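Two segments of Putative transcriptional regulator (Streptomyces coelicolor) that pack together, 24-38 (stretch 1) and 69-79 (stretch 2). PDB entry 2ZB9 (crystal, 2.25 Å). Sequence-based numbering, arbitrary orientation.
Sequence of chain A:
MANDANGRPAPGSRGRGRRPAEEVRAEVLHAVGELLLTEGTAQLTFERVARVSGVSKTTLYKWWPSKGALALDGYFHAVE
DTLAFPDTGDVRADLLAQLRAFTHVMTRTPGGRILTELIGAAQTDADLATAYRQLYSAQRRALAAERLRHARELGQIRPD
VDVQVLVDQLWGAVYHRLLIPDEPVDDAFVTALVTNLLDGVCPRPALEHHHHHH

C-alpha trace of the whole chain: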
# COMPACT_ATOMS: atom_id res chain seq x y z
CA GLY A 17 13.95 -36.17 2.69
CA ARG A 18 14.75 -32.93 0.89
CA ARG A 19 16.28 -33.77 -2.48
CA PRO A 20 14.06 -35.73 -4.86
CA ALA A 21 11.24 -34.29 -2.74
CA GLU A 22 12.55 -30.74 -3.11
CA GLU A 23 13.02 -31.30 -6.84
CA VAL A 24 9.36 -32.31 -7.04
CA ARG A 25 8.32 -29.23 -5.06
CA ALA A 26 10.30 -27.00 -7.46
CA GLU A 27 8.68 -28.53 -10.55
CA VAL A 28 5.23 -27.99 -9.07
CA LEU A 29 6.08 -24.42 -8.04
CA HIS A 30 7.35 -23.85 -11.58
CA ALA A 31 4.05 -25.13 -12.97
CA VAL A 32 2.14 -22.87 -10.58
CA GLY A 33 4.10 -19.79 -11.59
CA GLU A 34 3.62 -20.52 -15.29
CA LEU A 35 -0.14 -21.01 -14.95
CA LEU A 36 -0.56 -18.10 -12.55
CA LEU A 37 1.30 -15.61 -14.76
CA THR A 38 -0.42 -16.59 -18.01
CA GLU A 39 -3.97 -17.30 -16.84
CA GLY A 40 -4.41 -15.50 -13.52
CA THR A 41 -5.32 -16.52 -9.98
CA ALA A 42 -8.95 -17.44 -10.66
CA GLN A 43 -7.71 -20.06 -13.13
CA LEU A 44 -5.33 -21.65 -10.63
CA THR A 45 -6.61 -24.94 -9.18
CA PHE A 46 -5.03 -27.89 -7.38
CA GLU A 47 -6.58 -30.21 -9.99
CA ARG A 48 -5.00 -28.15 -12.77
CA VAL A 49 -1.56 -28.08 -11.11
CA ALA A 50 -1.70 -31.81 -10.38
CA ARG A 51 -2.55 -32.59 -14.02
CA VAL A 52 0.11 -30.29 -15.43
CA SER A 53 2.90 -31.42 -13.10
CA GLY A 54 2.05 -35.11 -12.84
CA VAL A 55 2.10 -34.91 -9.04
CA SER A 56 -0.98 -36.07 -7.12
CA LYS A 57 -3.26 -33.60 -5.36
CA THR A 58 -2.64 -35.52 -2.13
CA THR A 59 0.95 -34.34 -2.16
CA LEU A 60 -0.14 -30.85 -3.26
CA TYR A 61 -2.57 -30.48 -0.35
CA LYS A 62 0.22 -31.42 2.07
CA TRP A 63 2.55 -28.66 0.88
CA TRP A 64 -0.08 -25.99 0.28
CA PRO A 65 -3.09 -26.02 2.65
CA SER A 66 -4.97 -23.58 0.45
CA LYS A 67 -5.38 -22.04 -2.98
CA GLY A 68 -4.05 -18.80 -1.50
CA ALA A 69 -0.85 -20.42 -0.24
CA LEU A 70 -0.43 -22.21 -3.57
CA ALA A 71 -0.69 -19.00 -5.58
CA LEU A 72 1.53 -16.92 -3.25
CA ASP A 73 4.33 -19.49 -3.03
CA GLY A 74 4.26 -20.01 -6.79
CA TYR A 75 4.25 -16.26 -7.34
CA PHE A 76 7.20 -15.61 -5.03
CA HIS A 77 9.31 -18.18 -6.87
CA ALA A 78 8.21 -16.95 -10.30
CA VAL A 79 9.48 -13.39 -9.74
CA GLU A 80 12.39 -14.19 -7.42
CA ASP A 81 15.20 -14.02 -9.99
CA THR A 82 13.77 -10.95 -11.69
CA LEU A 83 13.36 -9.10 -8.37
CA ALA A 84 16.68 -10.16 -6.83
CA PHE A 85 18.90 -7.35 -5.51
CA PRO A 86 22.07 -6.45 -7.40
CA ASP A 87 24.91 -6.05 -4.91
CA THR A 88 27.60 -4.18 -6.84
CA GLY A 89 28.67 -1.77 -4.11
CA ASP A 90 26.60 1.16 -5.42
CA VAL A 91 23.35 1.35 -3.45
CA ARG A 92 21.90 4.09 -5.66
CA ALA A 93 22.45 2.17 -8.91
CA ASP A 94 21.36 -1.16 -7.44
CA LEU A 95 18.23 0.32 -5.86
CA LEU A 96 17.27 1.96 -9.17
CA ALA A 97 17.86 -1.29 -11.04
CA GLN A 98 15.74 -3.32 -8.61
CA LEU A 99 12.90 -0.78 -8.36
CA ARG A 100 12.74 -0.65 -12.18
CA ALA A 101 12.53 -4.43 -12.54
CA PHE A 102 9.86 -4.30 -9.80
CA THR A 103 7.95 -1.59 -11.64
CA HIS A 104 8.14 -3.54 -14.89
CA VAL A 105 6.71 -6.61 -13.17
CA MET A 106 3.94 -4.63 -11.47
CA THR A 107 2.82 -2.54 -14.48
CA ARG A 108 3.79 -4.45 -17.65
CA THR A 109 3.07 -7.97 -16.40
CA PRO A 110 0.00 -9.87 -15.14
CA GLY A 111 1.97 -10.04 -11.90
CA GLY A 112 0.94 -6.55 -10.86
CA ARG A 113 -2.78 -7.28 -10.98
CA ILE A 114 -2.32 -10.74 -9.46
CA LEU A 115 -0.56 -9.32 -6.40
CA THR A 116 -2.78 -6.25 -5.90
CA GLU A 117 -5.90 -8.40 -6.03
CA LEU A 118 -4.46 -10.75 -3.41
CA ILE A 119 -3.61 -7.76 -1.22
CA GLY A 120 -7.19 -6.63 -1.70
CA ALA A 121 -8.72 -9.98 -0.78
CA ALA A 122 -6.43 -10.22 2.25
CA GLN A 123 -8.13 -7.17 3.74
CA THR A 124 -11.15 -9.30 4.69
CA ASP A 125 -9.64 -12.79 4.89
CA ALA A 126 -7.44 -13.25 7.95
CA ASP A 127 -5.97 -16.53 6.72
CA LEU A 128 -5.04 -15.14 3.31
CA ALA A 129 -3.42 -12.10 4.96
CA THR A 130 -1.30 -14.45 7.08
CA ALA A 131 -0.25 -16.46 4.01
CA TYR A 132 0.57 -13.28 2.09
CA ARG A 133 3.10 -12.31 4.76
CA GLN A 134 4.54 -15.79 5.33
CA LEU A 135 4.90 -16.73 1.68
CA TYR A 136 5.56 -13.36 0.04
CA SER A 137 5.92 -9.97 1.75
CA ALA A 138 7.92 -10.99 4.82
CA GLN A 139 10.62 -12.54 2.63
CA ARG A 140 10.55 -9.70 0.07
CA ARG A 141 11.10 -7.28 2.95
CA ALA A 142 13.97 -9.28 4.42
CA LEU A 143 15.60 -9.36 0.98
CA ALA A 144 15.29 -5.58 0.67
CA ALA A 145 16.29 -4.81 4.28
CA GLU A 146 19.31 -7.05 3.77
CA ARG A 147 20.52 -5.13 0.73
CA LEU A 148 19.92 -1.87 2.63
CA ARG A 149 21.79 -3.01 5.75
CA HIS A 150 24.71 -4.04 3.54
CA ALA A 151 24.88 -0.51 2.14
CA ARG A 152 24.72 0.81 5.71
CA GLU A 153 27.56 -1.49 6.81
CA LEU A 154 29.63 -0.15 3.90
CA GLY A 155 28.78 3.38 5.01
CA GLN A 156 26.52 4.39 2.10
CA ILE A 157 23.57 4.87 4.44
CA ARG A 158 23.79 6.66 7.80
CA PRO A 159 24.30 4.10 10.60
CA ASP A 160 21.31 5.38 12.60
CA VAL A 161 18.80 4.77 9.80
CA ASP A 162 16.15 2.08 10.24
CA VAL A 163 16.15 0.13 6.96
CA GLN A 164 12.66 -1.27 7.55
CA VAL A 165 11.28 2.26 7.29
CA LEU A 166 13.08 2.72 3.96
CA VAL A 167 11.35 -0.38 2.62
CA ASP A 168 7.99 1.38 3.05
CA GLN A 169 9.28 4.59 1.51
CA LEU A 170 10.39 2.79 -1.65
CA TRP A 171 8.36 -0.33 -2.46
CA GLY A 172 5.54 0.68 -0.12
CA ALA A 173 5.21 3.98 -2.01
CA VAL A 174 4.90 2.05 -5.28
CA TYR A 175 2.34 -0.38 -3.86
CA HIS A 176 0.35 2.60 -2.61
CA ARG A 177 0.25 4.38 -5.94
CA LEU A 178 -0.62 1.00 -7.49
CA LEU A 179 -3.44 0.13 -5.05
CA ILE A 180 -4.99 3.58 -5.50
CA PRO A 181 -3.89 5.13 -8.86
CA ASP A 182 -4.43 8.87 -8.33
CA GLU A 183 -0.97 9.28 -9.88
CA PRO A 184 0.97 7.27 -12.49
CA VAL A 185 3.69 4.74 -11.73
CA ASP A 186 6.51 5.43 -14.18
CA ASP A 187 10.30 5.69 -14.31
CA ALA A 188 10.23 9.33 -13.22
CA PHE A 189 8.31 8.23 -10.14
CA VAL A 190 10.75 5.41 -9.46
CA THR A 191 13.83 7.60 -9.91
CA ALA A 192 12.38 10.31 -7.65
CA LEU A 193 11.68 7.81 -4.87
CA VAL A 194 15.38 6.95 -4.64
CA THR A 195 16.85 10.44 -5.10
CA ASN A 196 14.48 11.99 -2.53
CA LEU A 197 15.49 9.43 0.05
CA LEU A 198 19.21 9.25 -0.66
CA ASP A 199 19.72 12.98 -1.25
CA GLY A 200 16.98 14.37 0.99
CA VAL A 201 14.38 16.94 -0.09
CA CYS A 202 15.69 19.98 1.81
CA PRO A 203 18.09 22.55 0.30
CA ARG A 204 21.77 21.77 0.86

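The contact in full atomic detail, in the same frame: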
# COMPACT_ATOMS: atom_id res chain seq x y z
N VAL A 24 10.78 -32.20 -6.70
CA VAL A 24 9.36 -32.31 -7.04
C VAL A 24 8.64 -31.01 -6.68
O VAL A 24 7.81 -30.52 -7.45
CB VAL A 24 8.69 -33.48 -6.27
CG1 VAL A 24 7.20 -33.49 -6.55
CG2 VAL A 24 9.31 -34.79 -6.68
N ARG A 25 8.94 -30.47 -5.51
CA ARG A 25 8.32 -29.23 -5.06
C ARG A 25 8.63 -28.09 -6.04
O ARG A 25 7.75 -27.29 -6.37
CB ARG A 25 8.84 -28.88 -3.66
CG ARG A 25 8.01 -27.86 -2.91
CD ARG A 25 8.33 -27.90 -1.42
NE ARG A 25 7.44 -27.04 -0.64
CZ ARG A 25 7.48 -25.71 -0.66
NH1 ARG A 25 8.37 -25.07 -1.41
NH2 ARG A 25 6.63 -25.01 0.07
N ALA A 26 9.87 -28.03 -6.51
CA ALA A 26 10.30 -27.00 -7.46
C ALA A 26 9.55 -27.10 -8.78
O ALA A 26 9.11 -26.09 -9.33
CB ALA A 26 11.81 -27.11 -7.71
N GLU A 27 9.40 -28.32 -9.30
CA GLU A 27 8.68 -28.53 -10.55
C GLU A 27 7.24 -28.06 -10.43
O GLU A 27 6.70 -27.42 -11.33
CB GLU A 27 8.68 -30.01 -10.94
CG GLU A 27 9.92 -30.47 -11.69
CD GLU A 27 9.97 -31.97 -11.89
OE1 GLU A 27 8.93 -32.57 -12.28
OE2 GLU A 27 11.05 -32.56 -11.66
N VAL A 28 6.61 -28.39 -9.30
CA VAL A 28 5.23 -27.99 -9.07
C VAL A 28 5.15 -26.47 -8.99
O VAL A 28 4.32 -25.85 -9.65
CB VAL A 28 4.69 -28.59 -7.75
CG1 VAL A 28 3.29 -28.06 -7.46
CG2 VAL A 28 4.67 -30.10 -7.85
N LEU A 29 6.04 -25.88 -8.20
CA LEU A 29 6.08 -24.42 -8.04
C LEU A 29 6.30 -23.76 -9.40
O LEU A 29 5.75 -22.70 -9.70
CB LEU A 29 7.21 -24.07 -7.06
CG LEU A 29 6.89 -23.21 -5.83
CD1 LEU A 29 5.49 -23.46 -5.32
CD2 LEU A 29 7.92 -23.50 -4.76
N HIS A 30 7.11 -24.39 -10.25
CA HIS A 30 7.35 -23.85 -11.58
C HIS A 30 6.04 -23.90 -12.38
O HIS A 30 5.70 -22.95 -13.09
CB HIS A 30 8.41 -24.67 -12.32
CG HIS A 30 8.64 -24.21 -13.73
ND1 HIS A 30 9.40 -23.09 -14.02
CD2 HIS A 30 8.18 -24.67 -14.91
CE1 HIS A 30 9.39 -22.89 -15.33
NE2 HIS A 30 8.66 -23.83 -15.89
N ALA A 31 5.31 -25.00 -12.26
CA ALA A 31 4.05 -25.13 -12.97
C ALA A 31 3.06 -24.09 -12.47
O ALA A 31 2.32 -23.50 -13.25
CB ALA A 31 3.47 -26.54 -12.79
N VAL A 32 3.04 -23.86 -11.15
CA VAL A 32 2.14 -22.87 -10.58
C VAL A 32 2.43 -21.47 -11.11
O VAL A 32 1.52 -20.75 -11.51
CB VAL A 32 2.24 -22.83 -9.05
CG1 VAL A 32 1.36 -21.71 -8.50
CG2 VAL A 32 1.83 -24.17 -8.46
N GLY A 33 3.71 -21.10 -11.11
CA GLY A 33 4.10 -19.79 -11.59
C GLY A 33 3.72 -19.56 -13.03
O GLY A 33 3.23 -18.49 -13.40
N GLU A 34 3.93 -20.58 -13.86
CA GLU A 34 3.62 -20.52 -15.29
C GLU A 34 2.12 -20.32 -15.53
O GLU A 34 1.71 -19.49 -16.34
CB GLU A 34 4.10 -21.80 -15.98
CG GLU A 34 3.01 -22.53 -16.78
CD GLU A 34 3.02 -24.04 -16.56
OE1 GLU A 34 3.98 -24.71 -17.03
OE2 GLU A 34 2.08 -24.55 -15.91
N LEU A 35 1.31 -21.09 -14.82
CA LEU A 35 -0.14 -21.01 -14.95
C LEU A 35 -0.65 -19.68 -14.40
O LEU A 35 -1.45 -18.99 -15.02
CB LEU A 35 -0.80 -22.17 -14.19
CG LEU A 35 -2.32 -22.30 -14.26
CD1 LEU A 35 -2.76 -22.45 -15.71
CD2 LEU A 35 -2.75 -23.52 -13.44
N LEU A 36 -0.16 -19.33 -13.22
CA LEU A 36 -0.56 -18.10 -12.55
C LEU A 36 -0.29 -16.86 -13.41
O LEU A 36 -1.16 -16.02 -13.59
CB LEU A 36 0.19 -18.00 -11.21
CG LEU A 36 -0.24 -16.98 -10.17
CD1 LEU A 36 -1.70 -17.16 -9.84
CD2 LEU A 36 0.62 -17.15 -8.93
N LEU A 37 0.92 -16.76 -13.95
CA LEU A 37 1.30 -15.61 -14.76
C LEU A 37 0.68 -15.52 -16.15
O LEU A 37 0.66 -14.44 -16.75
CB LEU A 37 2.83 -15.54 -14.90
CG LEU A 37 3.59 -14.57 -13.99
CD1 LEU A 37 3.16 -14.71 -12.54
CD2 LEU A 37 5.09 -14.83 -14.14
N THR A 38 0.18 -16.63 -16.69
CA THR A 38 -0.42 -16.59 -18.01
C THR A 38 -1.95 -16.58 -17.97
O THR A 38 -2.59 -16.01 -18.84
CB THR A 38 0.01 -17.79 -18.88
OG1 THR A 38 -0.57 -18.99 -18.36
CG2 THR A 38 1.51 -17.92 -18.89
N ALA A 69 -2.24 -20.05 -0.48
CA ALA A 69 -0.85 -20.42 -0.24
C ALA A 69 -0.19 -20.93 -1.51
O ALA A 69 0.99 -20.67 -1.76
CB ALA A 69 -0.77 -21.48 0.85
N LEU A 70 -0.95 -21.66 -2.32
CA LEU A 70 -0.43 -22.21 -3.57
C LEU A 70 -0.04 -21.07 -4.51
O LEU A 70 1.06 -21.05 -5.05
CB LEU A 70 -1.48 -23.10 -4.24
CG LEU A 70 -1.03 -23.79 -5.53
CD1 LEU A 70 0.08 -24.79 -5.23
CD2 LEU A 70 -2.21 -24.50 -6.17
N ALA A 71 -0.95 -20.13 -4.70
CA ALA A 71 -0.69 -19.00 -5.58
C ALA A 71 0.47 -18.14 -5.10
O ALA A 71 1.37 -17.82 -5.88
CB ALA A 71 -1.95 -18.15 -5.72
N LEU A 72 0.47 -17.77 -3.81
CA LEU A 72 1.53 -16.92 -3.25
C LEU A 72 2.92 -17.54 -3.33
O LEU A 72 3.89 -16.87 -3.69
CB LEU A 72 1.25 -16.58 -1.78
CG LEU A 72 0.38 -15.38 -1.35
CD1 LEU A 72 0.73 -14.15 -2.18
CD2 LEU A 72 -1.08 -15.71 -1.48
N ASP A 73 3.03 -18.82 -2.98
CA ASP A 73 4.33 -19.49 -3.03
C ASP A 73 4.80 -19.59 -4.48
O ASP A 73 5.97 -19.35 -4.77
CB ASP A 73 4.21 -20.89 -2.41
CG ASP A 73 5.55 -21.42 -1.89
OD1 ASP A 73 6.56 -20.69 -1.95
OD2 ASP A 73 5.57 -22.57 -1.41
N GLY A 74 3.89 -19.92 -5.38
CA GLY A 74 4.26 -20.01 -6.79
C GLY A 74 4.67 -18.64 -7.31
O GLY A 74 5.64 -18.50 -8.06
N TYR A 75 3.94 -17.61 -6.89
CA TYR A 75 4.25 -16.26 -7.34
C TYR A 75 5.63 -15.82 -6.86
O TYR A 75 6.43 -15.32 -7.65
CB TYR A 75 3.20 -15.27 -6.85
CG TYR A 75 3.42 -13.88 -7.42
CD1 TYR A 75 3.06 -13.58 -8.73
CD2 TYR A 75 4.04 -12.89 -6.66
CE1 TYR A 75 3.32 -12.32 -9.28
CE2 TYR A 75 4.30 -11.64 -7.19
CZ TYR A 75 3.95 -11.36 -8.50
OH TYR A 75 4.24 -10.12 -9.02
N PHE A 76 5.91 -16.00 -5.57
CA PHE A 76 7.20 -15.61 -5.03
C PHE A 76 8.35 -16.22 -5.83
O PHE A 76 9.31 -15.53 -6.20
CB PHE A 76 7.29 -16.01 -3.55
CG PHE A 76 8.62 -15.68 -2.91
CD1 PHE A 76 9.72 -16.52 -3.09
CD2 PHE A 76 8.76 -14.52 -2.15
CE1 PHE A 76 10.96 -16.20 -2.52
CE2 PHE A 76 9.99 -14.19 -1.57
CZ PHE A 76 11.10 -15.04 -1.76
N HIS A 77 8.26 -17.51 -6.11
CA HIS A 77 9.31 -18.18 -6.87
C HIS A 77 9.36 -17.82 -8.35
O HIS A 77 10.39 -17.96 -9.00
CB HIS A 77 9.17 -19.69 -6.67
CG HIS A 77 9.51 -20.12 -5.28
ND1 HIS A 77 10.80 -20.26 -4.83
CD2 HIS A 77 8.72 -20.35 -4.20
CE1 HIS A 77 10.80 -20.54 -3.54
NE2 HIS A 77 9.55 -20.60 -3.13
N ALA A 78 8.25 -17.34 -8.90
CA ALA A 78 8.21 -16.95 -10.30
C ALA A 78 8.91 -15.61 -10.56
O ALA A 78 9.47 -15.40 -11.63
CB ALA A 78 6.76 -16.88 -10.78
N VAL A 79 8.87 -14.71 -9.58
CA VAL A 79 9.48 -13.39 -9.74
C VAL A 79 10.79 -13.22 -8.98
O VAL A 79 11.46 -12.20 -9.11
CB VAL A 79 8.50 -12.26 -9.29
CG1 VAL A 79 7.23 -12.31 -10.12
CG2 VAL A 79 8.18 -12.41 -7.81
O HOH W 1 5.37 -23.07 1.22
O HOH W 2 8.33 -22.05 -0.15
O HOH W 3 7.01 -20.42 -9.34

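Two helices, 24-38 and 69-79, cross almost at right angles (92° between their N-to-C directions), their axes approaching to 7.9 Å and burying 558 Å² between them. So close a crossing depends on glycine. The CA atoms of Gly 33 and Gly 74 lie 4.8 Å apart, and a CB on either residue would point at the other helix: one built on Gly 74 would fall 2.3 Å from Val 32 CG1, a clash, and one on Gly 33 a tight 3.0 Å from Ala 78 CB.

Most backbone polar groups are already satisfied within their own helices. Gly 33 N donates to Leu 29 O and Gly 74 N to Leu 70 O, while Gly 74 O accepts from Ala 78 N. The two carbonyls Leu 29 O and Gly 74 O find a further donor in water 3, which gives one hydrogen bond to each, at 2.6 Å from Leu 29 O and 2.7 Å from Gly 74 O, and so links the two backbones beside the crossing.

The one direct polar link between the helices is a salt bridge. Arg 25 extends its chain with chi1 to chi3 all t, so that its end comes nearer although its CA-to-CB bond points sideways. Arg 25 NH2 reaches Asp 73 OD2 at 3.0 Å, but the N-H...O angle of 127° makes the hydrogen bond weak. Two waters also bridge the pair. Water 1 accepts weakly from Arg 25 NH2 (2.6 Å) and donates to Asp 73 OD2 (2.7 Å); water 2 accepts from Arg 25 NH1 (3.3 Å) and donates to Asp 73 OD1 (2.9 Å). Both carboxylate oxygens of the buried Asp 73 thus have donors, and OD2 has another partner elsewhere in the structure. A long arginine suits this place because it can start from a sideways CB and still bring its charge to the acid.

The rest of the contact is mostly aliphatic packing, with no further direct hydrogen bonds between the helices. Leu 29 has the largest covered area, 79 Å²; its CD2 sits over one face of the His 77 ring, 3.3 Å from His 77 CD2. The branched Val 32 packs CG1 3.8 Å from Gly 74 CA and CG2 3.7 Å from Leu 70 CD1. Leu 36 CD2 lies 3.2 Å from Ala 71 O, 4.2 Å from Ala 71 CB and 3.8 Å from Tyr 75 CB, at the edge of the tyrosine ring. Leu 37 brings CD1 to 4.0 Å from Tyr 75 CD1.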